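Local coordinates for pili retraction protein PilT (Thermus thermophilus, PDB 5FL3) that probably binds and hydrolyses ATP to drive the retraction of type IV pili, and is seen here with ADP bound, at residues M15-V20 with P85-F90; L29-P34 with R98-L103; E77-Y82 with R91-R96. One frame throughout, in Å; residues are numbered along the deposited sequence.

Contact 1: M15-V20 with P85-F90; sequences MLKAMV and PGVARF
A classic beta bulge, in which Val-87 and Ala-88 both face Ile-84 near the turn of the hairpin of strands 78-84 and 88-97, is packed against helix 11-21 through Lys-17 and Val-20. Val-20 and Phe-90 reach toward each other tip to tip: Val-20 CG2 lies 3.5 Å from Phe-90 CZ and close to the ring plane. Val-20 CG2, anti to the carbonyl carbon and beside the backbone N, is the methyl that meets the ring edge. The same CG2 is 4.0 Å from Ala-88 CB, and a residue as small as alanine lets the branched valine settle onto the strand. One turn earlier, Lys-17 crosses Val-87 at about a right angle, with Lys-17 CD 3.6 Å from Val-87 CG2 and Lys-17 CG 3.7 Å from Val-87 CG1. Lysine suits this exposed border, its methylenes covering the valine while its charged end continues beyond. Deeper in, Phe-90 also touches Ile-27, Met-105 and Val-107, and Leu-16 rests on Ile-27, Ile-84 and Met-105, so helix 11-21 meets side chains of four strands, 26-30, 78-84, 88-97 and 100-108.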
loop_
_atom_site.group_PDB
_atom_site.type_symbol
_atom_site.label_atom_id
_atom_site.label_comp_id
_atom_site.label_asym_id
_atom_site.label_seq_id
_atom_site.Cartn_x
_atom_site.Cartn_y
_atom_site.Cartn_z
ATOM N N MET A 15 -21.178 1.679 18.755
ATOM C CA MET A 15 -19.812 2.194 18.904
ATOM C C MET A 15 -18.927 1.937 17.674
ATOM O O MET A 15 -18.280 2.866 17.160
ATOM C CB MET A 15 -19.145 1.584 20.128
ATOM C CG MET A 15 -17.740 2.114 20.375
ATOM S SD MET A 15 -16.899 1.174 21.658
ATOM C CE MET A 15 -16.874 -0.457 20.890
ATOM N N LEU A 16 -18.900 0.675 17.227
ATOM C CA LEU A 16 -18.185 0.285 16.018
ATOM C C LEU A 16 -18.599 1.148 14.836
ATOM O O LEU A 16 -17.751 1.647 14.078
ATOM C CB LEU A 16 -18.418 -1.195 15.701
ATOM C CG LEU A 16 -17.787 -2.237 16.641
ATOM C CD1 LEU A 16 -18.272 -3.632 16.300
ATOM C CD2 LEU A 16 -16.280 -2.210 16.572
ATOM N N LYS A 17 -19.906 1.335 14.695
ATOM C CA LYS A 17 -20.465 2.111 13.596
ATOM C C LYS A 17 -20.011 3.574 13.690
ATOM O O LYS A 17 -19.652 4.190 12.687
ATOM C CB LYS A 17 -21.996 1.990 13.597
ATOM C CG LYS A 17 -22.721 2.616 12.394
ATOM C CD LYS A 17 -24.140 2.020 12.221
ATOM C CE LYS A 17 -25.165 3.031 11.691
ATOM N NZ LYS A 17 -26.511 2.395 11.501
ATOM N N ALA A 18 -20.000 4.121 14.898
ATOM C CA ALA A 18 -19.503 5.475 15.087
ATOM C C ALA A 18 -18.009 5.556 14.748
ATOM O O ALA A 18 -17.569 6.476 14.035
ATOM C CB ALA A 18 -19.750 5.935 16.510
ATOM N N MET A 19 -17.239 4.590 15.257
ATOM C CA MET A 19 -15.813 4.497 14.942
ATOM C C MET A 19 -15.559 4.459 13.429
ATOM O O MET A 19 -14.738 5.224 12.904
ATOM C CB MET A 19 -15.186 3.270 15.634
ATOM C CG MET A 19 -15.169 3.412 17.158
ATOM S SD MET A 19 -14.272 2.172 18.092
ATOM C CE MET A 19 -15.215 0.756 17.693
ATOM N N VAL A 20 -16.278 3.594 12.722
ATOM C CA VAL A 20 -16.108 3.540 11.278
ATOM C C VAL A 20 -16.439 4.887 10.621
ATOM O O VAL A 20 -15.698 5.349 9.746
ATOM C CB VAL A 20 -16.971 2.435 10.654
ATOM C CG1 VAL A 20 -16.812 2.445 9.150
ATOM C CG2 VAL A 20 -16.595 1.074 11.235
ATOM N N PRO A 85 -23.771 -5.388 8.684
ATOM C CA PRO A 85 -24.470 -5.189 7.406
ATOM C C PRO A 85 -24.667 -3.719 7.055
ATOM O O PRO A 85 -25.214 -2.949 7.842
ATOM C CB PRO A 85 -25.802 -5.894 7.637
ATOM C CG PRO A 85 -25.424 -7.047 8.539
ATOM C CD PRO A 85 -24.396 -6.460 9.487
ATOM N N GLY A 86 -24.156 -3.330 5.893
ATOM C CA GLY A 86 -24.319 -1.977 5.410
ATOM C C GLY A 86 -23.563 -0.948 6.210
ATOM O O GLY A 86 -23.884 0.234 6.159
ATOM N N VAL A 87 -22.550 -1.386 6.950
ATOM C CA VAL A 87 -21.715 -0.459 7.719
ATOM C C VAL A 87 -20.231 -0.671 7.404
ATOM O O VAL A 87 -19.548 0.239 6.927
ATOM C CB VAL A 87 -21.963 -0.615 9.232
ATOM C CG1 VAL A 87 -21.079 0.329 10.018
ATOM C CG2 VAL A 87 -23.429 -0.364 9.553
ATOM N N ALA A 88 -19.742 -1.878 7.658
ATOM C CA ALA A 88 -18.355 -2.198 7.382
ATOM C C ALA A 88 -18.121 -3.688 7.420
ATOM O O ALA A 88 -18.916 -4.448 7.996
ATOM C CB ALA A 88 -17.447 -1.518 8.377
ATOM N N ARG A 89 -17.016 -4.087 6.797
ATOM C CA ARG A 89 -16.445 -5.420 6.944
ATOM C C ARG A 89 -15.146 -5.301 7.709
ATOM O O ARG A 89 -14.323 -4.414 7.411
ATOM C CB ARG A 89 -16.190 -6.080 5.592
ATOM C CG ARG A 89 -17.389 -6.143 4.666
ATOM C CD ARG A 89 -17.288 -7.359 3.770
ATOM N NE ARG A 89 -18.278 -7.344 2.698
ATOM C CZ ARG A 89 -18.425 -8.318 1.800
ATOM N NH1 ARG A 89 -17.653 -9.407 1.851
ATOM N NH2 ARG A 89 -19.352 -8.213 0.853
ATOM N N PHE A 90 -14.972 -6.199 8.682
ATOM C CA PHE A 90 -13.802 -6.239 9.559
ATOM C C PHE A 90 -13.083 -7.566 9.451
ATOM O O PHE A 90 -13.711 -8.610 9.340
ATOM C CB PHE A 90 -14.191 -6.029 11.034
ATOM C CG PHE A 90 -14.959 -4.762 11.308
ATOM C CD1 PHE A 90 -14.291 -3.570 11.591
ATOM C CD2 PHE A 90 -16.350 -4.764 11.304
ATOM C CE1 PHE A 90 -14.998 -2.388 11.857
ATOM C CE2 PHE A 90 -17.072 -3.583 11.562
ATOM C CZ PHE A 90 -16.389 -2.395 11.836
#

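Contact 2: L29-P34 with R98-L103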
loop_
_atom_site.group_PDB
_atom_site.type_symbol
_atom_site.label_atom_id
_atom_site.label_comp_id
_atom_site.label_asym_id
_atom_site.label_seq_id
_atom_site.Cartn_x
_atom_site.Cartn_y
_atom_site.Cartn_z
ATOM N N LEU A 29 -9.145 -2.844 21.001
ATOM C CA LEU A 29 -9.880 -3.129 22.239
ATOM C C LEU A 29 -9.002 -3.942 23.213
ATOM O O LEU A 29 -8.860 -5.168 23.080
ATOM C CB LEU A 29 -11.186 -3.868 21.913
ATOM C CG LEU A 29 -12.095 -3.037 20.988
ATOM C CD1 LEU A 29 -13.429 -3.697 20.684
ATOM C CD2 LEU A 29 -12.312 -1.641 21.584
ATOM N N GLN A 30 -8.401 -3.242 24.173
ATOM C CA GLN A 30 -7.428 -3.833 25.082
ATOM C C GLN A 30 -7.736 -3.477 26.535
ATOM O O GLN A 30 -8.033 -2.322 26.837
ATOM C CB GLN A 30 -6.012 -3.363 24.739
ATOM C CG GLN A 30 -5.508 -3.722 23.367
ATOM C CD GLN A 30 -5.272 -5.219 23.188
ATOM O OE1 GLN A 30 -5.430 -6.005 24.121
ATOM N NE2 GLN A 30 -4.896 -5.615 21.982
ATOM N N ALA A 31 -7.628 -4.452 27.432
ATOM C CA ALA A 31 -7.884 -4.209 28.850
ATOM C C ALA A 31 -6.951 -3.137 29.424
ATOM O O ALA A 31 -5.736 -3.160 29.197
ATOM C CB ALA A 31 -7.759 -5.516 29.656
ATOM N N GLY A 32 -7.528 -2.193 30.163
ATOM C CA GLY A 32 -6.743 -1.168 30.819
ATOM C C GLY A 32 -6.640 0.110 30.014
ATOM O O GLY A 32 -6.068 1.100 30.469
ATOM N N ALA A 33 -7.181 0.087 28.804
ATOM C CA ALA A 33 -7.222 1.271 27.966
ATOM C C ALA A 33 -8.647 1.530 27.524
ATOM O O ALA A 33 -9.494 0.650 27.575
ATOM C CB ALA A 33 -6.327 1.112 26.780
ATOM N N PRO A 34 -8.936 2.757 27.117
ATOM C CA PRO A 34 -10.263 2.923 26.534
ATOM C C PRO A 34 -10.265 2.376 25.104
ATOM O O PRO A 34 -9.185 2.166 24.536
ATOM C CB PRO A 34 -10.458 4.433 26.564
ATOM C CG PRO A 34 -9.060 4.963 26.384
ATOM C CD PRO A 34 -8.158 4.006 27.111
ATOM N N ARG A 98 -1.574 -10.667 29.157
ATOM C CA ARG A 98 -1.619 -10.531 30.614
ATOM C C ARG A 98 -2.909 -11.093 31.220
ATOM O O ARG A 98 -3.568 -10.454 32.053
ATOM C CB ARG A 98 -1.409 -9.068 31.009
ATOM C CG ARG A 98 0.024 -8.615 30.737
ATOM C CD ARG A 98 0.274 -7.189 31.148
ATOM N NE ARG A 98 -0.225 -6.925 32.488
ATOM C CZ ARG A 98 -0.186 -5.733 33.074
ATOM N NH1 ARG A 98 0.349 -4.694 32.430
ATOM N NH2 ARG A 98 -0.676 -5.583 34.304
ATOM N N GLY A 99 -3.257 -12.299 30.778
ATOM C CA GLY A 99 -4.393 -13.030 31.303
ATOM C C GLY A 99 -5.710 -12.574 30.713
ATOM O O GLY A 99 -6.784 -13.052 31.088
ATOM N N SER A 100 -5.633 -11.651 29.768
ATOM C CA SER A 100 -6.847 -10.998 29.328
ATOM C C SER A 100 -6.991 -11.046 27.822
ATOM O O SER A 100 -5.984 -11.071 27.098
ATOM C CB SER A 100 -6.858 -9.557 29.820
ATOM O OG SER A 100 -7.960 -8.889 29.268
ATOM N N PHE A 101 -8.233 -11.068 27.349
ATOM C CA PHE A 101 -8.470 -11.011 25.905
ATOM C C PHE A 101 -8.178 -9.621 25.371
ATOM O O PHE A 101 -8.338 -8.607 26.071
ATOM C CB PHE A 101 -9.898 -11.422 25.535
ATOM C CG PHE A 101 -10.120 -12.909 25.545
ATOM C CD1 PHE A 101 -9.354 -13.745 24.747
ATOM C CD2 PHE A 101 -11.084 -13.481 26.362
ATOM C CE1 PHE A 101 -9.543 -15.132 24.757
ATOM C CE2 PHE A 101 -11.285 -14.867 26.371
ATOM C CZ PHE A 101 -10.514 -15.688 25.565
ATOM N N GLY A 102 -7.709 -9.596 24.131
ATOM C CA GLY A 102 -7.520 -8.365 23.391
ATOM C C GLY A 102 -8.169 -8.511 22.032
ATOM O O GLY A 102 -8.425 -9.617 21.564
ATOM N N LEU A 103 -8.425 -7.392 21.376
ATOM C CA LEU A 103 -9.119 -7.430 20.108
ATOM C C LEU A 103 -8.604 -6.328 19.200
ATOM O O LEU A 103 -8.529 -5.157 19.593
ATOM C CB LEU A 103 -10.619 -7.284 20.336
ATOM C CG LEU A 103 -11.599 -7.933 19.361
ATOM C CD1 LEU A 103 -11.300 -9.405 19.241
ATOM C CD2 LEU A 103 -13.043 -7.703 19.817
HETATM O O HOH W 1 -6.557 -6.829 26.407
#
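Leu-29 and Leu-103 lie side by side and point the same way, their CB atoms 3.8 Å apart, as directly paired residues of neighbouring antiparallel strands do; this is a hydrogen-bonded pair. Leu-29 N donates to Leu-103 O at 2.8 Å in a nearly straight bond (171°), and Leu-103 N returns a more bent one to Leu-29 O. Farther out, Leu-29 CD1 and Leu-103 CD2 approach to 4.1 Å, two branched chains suited to a buried face. Gln-30 projects to the other face. Its chain bends at chi2 (-68°), which folds the amide back over the neighbouring strand, where Gln-30 OE1 comes to 3.2 Å from Gly-102 CA. With the glutamine folded this way a CB on Gly-102 would come too near that oxygen, so the lack of a side chain there suits the place. Beyond the paired residues a water takes over the link: it donates to Gln-30 OE1 (2.7 Å) and to Phe-101 O, and accepts from Ala-31 N (2.8 Å). An alanine in place of Gln-30 would probably leave the water without one of its three partners and open a gap above Gly-102. Ser-100 OG bonds to Phe-101 O and lies 3.4 Å from Ala-31 CB; a small methyl and a small hydroxyl fit together where the strands part and residues 30-33 form a type II beta turn. Helix 53-63 covers the leucine face through Ile-59, which touches both leucines, while Gln-30 reaches past strand 100-108 to Leu-95 and Gln-97 of strand 88-97.

Contact 3: E77-Y82 with R91-R96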
loop_
_atom_site.group_PDB
_atom_site.type_symbol
_atom_site.label_atom_id
_atom_site.label_comp_id
_atom_site.label_asym_id
_atom_site.label_seq_id
_atom_site.Cartn_x
_atom_site.Cartn_y
_atom_site.Cartn_z
ATOM N N GLU A 77 -4.567 -17.323 19.774
ATOM C CA GLU A 77 -4.968 -16.246 18.877
ATOM C C GLU A 77 -6.049 -16.733 17.917
ATOM O O GLU A 77 -6.129 -17.922 17.611
ATOM C CB GLU A 77 -3.774 -15.720 18.076
ATOM C CG GLU A 77 -2.619 -15.251 18.897
ATOM C CD GLU A 77 -1.626 -16.353 19.225
ATOM O OE1 GLU A 77 -1.820 -17.519 18.825
ATOM O OE2 GLU A 77 -0.630 -16.054 19.895
ATOM N N MET A 78 -6.880 -15.809 17.448
ATOM C CA MET A 78 -7.904 -16.138 16.466
ATOM C C MET A 78 -8.081 -15.015 15.486
ATOM O O MET A 78 -8.275 -13.870 15.876
ATOM C CB MET A 78 -9.231 -16.424 17.128
ATOM C CG MET A 78 -9.404 -17.843 17.573
ATOM S SD MET A 78 -11.155 -18.129 17.872
ATOM C CE MET A 78 -11.814 -17.692 16.260
ATOM N N ASP A 79 -8.015 -15.348 14.207
ATOM C CA ASP A 79 -8.207 -14.368 13.148
ATOM C C ASP A 79 -9.553 -14.657 12.503
ATOM O O ASP A 79 -9.781 -15.773 12.076
ATOM C CB ASP A 79 -7.062 -14.448 12.130
ATOM C CG ASP A 79 -7.133 -13.358 11.082
ATOM O OD1 ASP A 79 -8.233 -13.133 10.494
ATOM O OD2 ASP A 79 -6.068 -12.736 10.835
ATOM N N PHE A 80 -10.447 -13.674 12.432
ATOM C CA PHE A 80 -11.774 -13.933 11.859
ATOM C C PHE A 80 -12.461 -12.706 11.216
ATOM O O PHE A 80 -12.207 -11.552 11.579
ATOM C CB PHE A 80 -12.697 -14.539 12.938
ATOM C CG PHE A 80 -13.025 -13.595 14.069
ATOM C CD1 PHE A 80 -12.189 -13.493 15.180
ATOM C CD2 PHE A 80 -14.163 -12.797 14.019
ATOM C CE1 PHE A 80 -12.480 -12.622 16.211
ATOM C CE2 PHE A 80 -14.455 -11.925 15.051
ATOM C CZ PHE A 80 -13.605 -11.839 16.148
ATOM N N ALA A 81 -13.340 -12.975 10.254
ATOM C CA ALA A 81 -14.126 -11.924 9.612
ATOM C C ALA A 81 -15.399 -11.608 10.390
ATOM O O ALA A 81 -16.000 -12.475 11.011
ATOM C CB ALA A 81 -14.477 -12.322 8.187
ATOM N N TYR A 82 -15.818 -10.356 10.344
ATOM C CA TYR A 82 -17.059 -9.976 10.981
ATOM C C TYR A 82 -17.677 -8.803 10.235
ATOM O O TYR A 82 -16.985 -7.853 9.869
ATOM C CB TYR A 82 -16.830 -9.635 12.446
ATOM C CG TYR A 82 -18.020 -8.963 13.083
ATOM C CD1 TYR A 82 -19.113 -9.706 13.522
ATOM C CD2 TYR A 82 -18.055 -7.585 13.244
ATOM C CE1 TYR A 82 -20.203 -9.092 14.092
ATOM C CE2 TYR A 82 -19.143 -6.962 13.815
ATOM C CZ TYR A 82 -20.214 -7.719 14.236
ATOM O OH TYR A 82 -21.293 -7.088 14.811
ATOM N N ARG A 91 -11.757 -7.532 9.498
ATOM C CA ARG A 91 -11.003 -8.713 9.871
ATOM C C ARG A 91 -10.553 -8.473 11.308
ATOM O O ARG A 91 -10.143 -7.373 11.657
ATOM C CB ARG A 91 -9.816 -8.967 8.935
ATOM C CG ARG A 91 -10.182 -9.608 7.598
ATOM C CD ARG A 91 -9.255 -10.783 7.264
ATOM N NE ARG A 91 -9.536 -11.947 8.104
ATOM C CZ ARG A 91 -10.249 -13.011 7.726
ATOM N NH1 ARG A 91 -10.738 -13.086 6.497
ATOM N NH2 ARG A 91 -10.458 -14.014 8.580
ATOM N N CYS A 92 -10.657 -9.496 12.144
ATOM C CA CYS A 92 -10.457 -9.329 13.576
ATOM C C CYS A 92 -9.422 -10.291 14.116
ATOM O O CYS A 92 -9.422 -11.477 13.791
ATOM C CB CYS A 92 -11.780 -9.521 14.333
ATOM S SG CYS A 92 -13.116 -8.511 13.678
ATOM N N ASN A 93 -8.545 -9.763 14.956
ATOM C CA ASN A 93 -7.576 -10.584 15.622
ATOM C C ASN A 93 -7.788 -10.563 17.113
ATOM O O ASN A 93 -7.556 -9.561 17.782
ATOM C CB ASN A 93 -6.167 -10.142 15.264
ATOM C CG ASN A 93 -5.626 -10.904 14.093
ATOM O OD1 ASN A 93 -5.075 -12.004 14.251
ATOM N ND2 ASN A 93 -5.809 -10.347 12.895
ATOM N N LEU A 94 -8.275 -11.688 17.616
ATOM C CA LEU A 94 -8.470 -11.874 19.030
ATOM C C LEU A 94 -7.137 -12.363 19.557
ATOM O O LEU A 94 -6.520 -13.223 18.943
ATOM C CB LEU A 94 -9.604 -12.872 19.292
ATOM C CG LEU A 94 -10.068 -13.227 20.706
ATOM C CD1 LEU A 94 -10.315 -11.990 21.527
ATOM C CD2 LEU A 94 -11.345 -14.045 20.626
ATOM N N LEU A 95 -6.682 -11.793 20.668
ATOM C CA LEU A 95 -5.444 -12.235 21.298
ATOM C C LEU A 95 -5.652 -12.379 22.795
ATOM O O LEU A 95 -6.724 -12.062 23.312
ATOM C CB LEU A 95 -4.312 -11.251 21.007
ATOM C CG LEU A 95 -4.627 -9.794 21.361
ATOM C CD1 LEU A 95 -3.782 -9.360 22.538
ATOM C CD2 LEU A 95 -4.440 -8.856 20.196
ATOM N N ARG A 96 -4.622 -12.878 23.470
ATOM C CA ARG A 96 -4.539 -12.931 24.932
ATOM C C ARG A 96 -3.337 -12.132 25.374
ATOM O O ARG A 96 -2.259 -12.283 24.816
ATOM C CB ARG A 96 -4.413 -14.367 25.433
ATOM C CG ARG A 96 -5.584 -15.250 25.031
ATOM C CD ARG A 96 -5.259 -16.734 25.165
ATOM N NE ARG A 96 -6.430 -17.565 24.902
ATOM C CZ ARG A 96 -7.439 -17.719 25.756
ATOM N NH1 ARG A 96 -7.413 -17.096 26.937
ATOM N NH2 ARG A 96 -8.480 -18.487 25.431
#
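Asp-79 and Arg-91 form a salt bridge on one face of the antiparallel pair, their side chains crossing at about a right angle. The arginine grips side-on with two nitrogens, both on a single oxygen: Arg-91 NE is 3.0 Å from Asp-79 OD1, on its syn lone pair, and Arg-91 NH2 is 3.1 Å from the same OD1, nearly in line with the C-O bond. The planes are 44° apart, a twisted grip. The other carboxylate oxygen, Asp-79 OD2, accepts from Asn-93 ND2 at 3.2 Å, the amide coming from above the carboxylate plane. Holding both oxygens is likely to limit rotation of the carboxylate, and the guanidinium would tend to keep it ionised. Polar and charged residues suit this more exposed face.

Backbone bonds join Met-78 with Leu-94 and Phe-80 with Cys-92, two hydrogen-bonded pairs; Phe-80 N to Cys-92 O measures 2.8 Å. They zip up the hairpin of strands 78-84 and 88-97 at one border, within this chain, of the six-stranded antiparallel sheet in the N-terminal, PAS-like domain expected of PilT relatives.

Apolar and aromatic contacts fill the opposite face. Phe-80 CG sits between the backbone N and the carbonyl carbon (chi1 66°), and the ring lies over Cys-92, whose CB is 3.6 Å from the centroid in a CH-pi contact. Cys-92 SG makes an oblique sulfur-aromatic approach. At the ring's edge Leu-94 CB stands 4.2 Å from Phe-80 CE1. Slim cysteine leaves the phenylalanine room to lie across the strand, and helix 66-72 touches this face at Met-78, Phe-80 and Leu-94.

All three contacts belong to one antiparallel sheet. Contacts 1 and 3 share strand 88-97 and its hairpin with strand 78-84, and meet at a probable hydrogen bond from Phe-90 N to Tyr-82 O. Contact 2 joins strands 26-30 and 100-108, and reaches contact 3 through a probable hydrogen bond from Gly-102 N to Leu-95 O. Contact 1, a helix on a sheet held by apolar side chains, runs from exposed Lys-17 to buried Phe-90. Contacts 2 and 3 are backbone-bonded strand pairs. In contact 2 four touching residues are buried and none fully exposed, and a water bridges the parting strands; contact 3 sets a buried face against an exposed one (Asp-79, Ala-81) carrying a salt bridge.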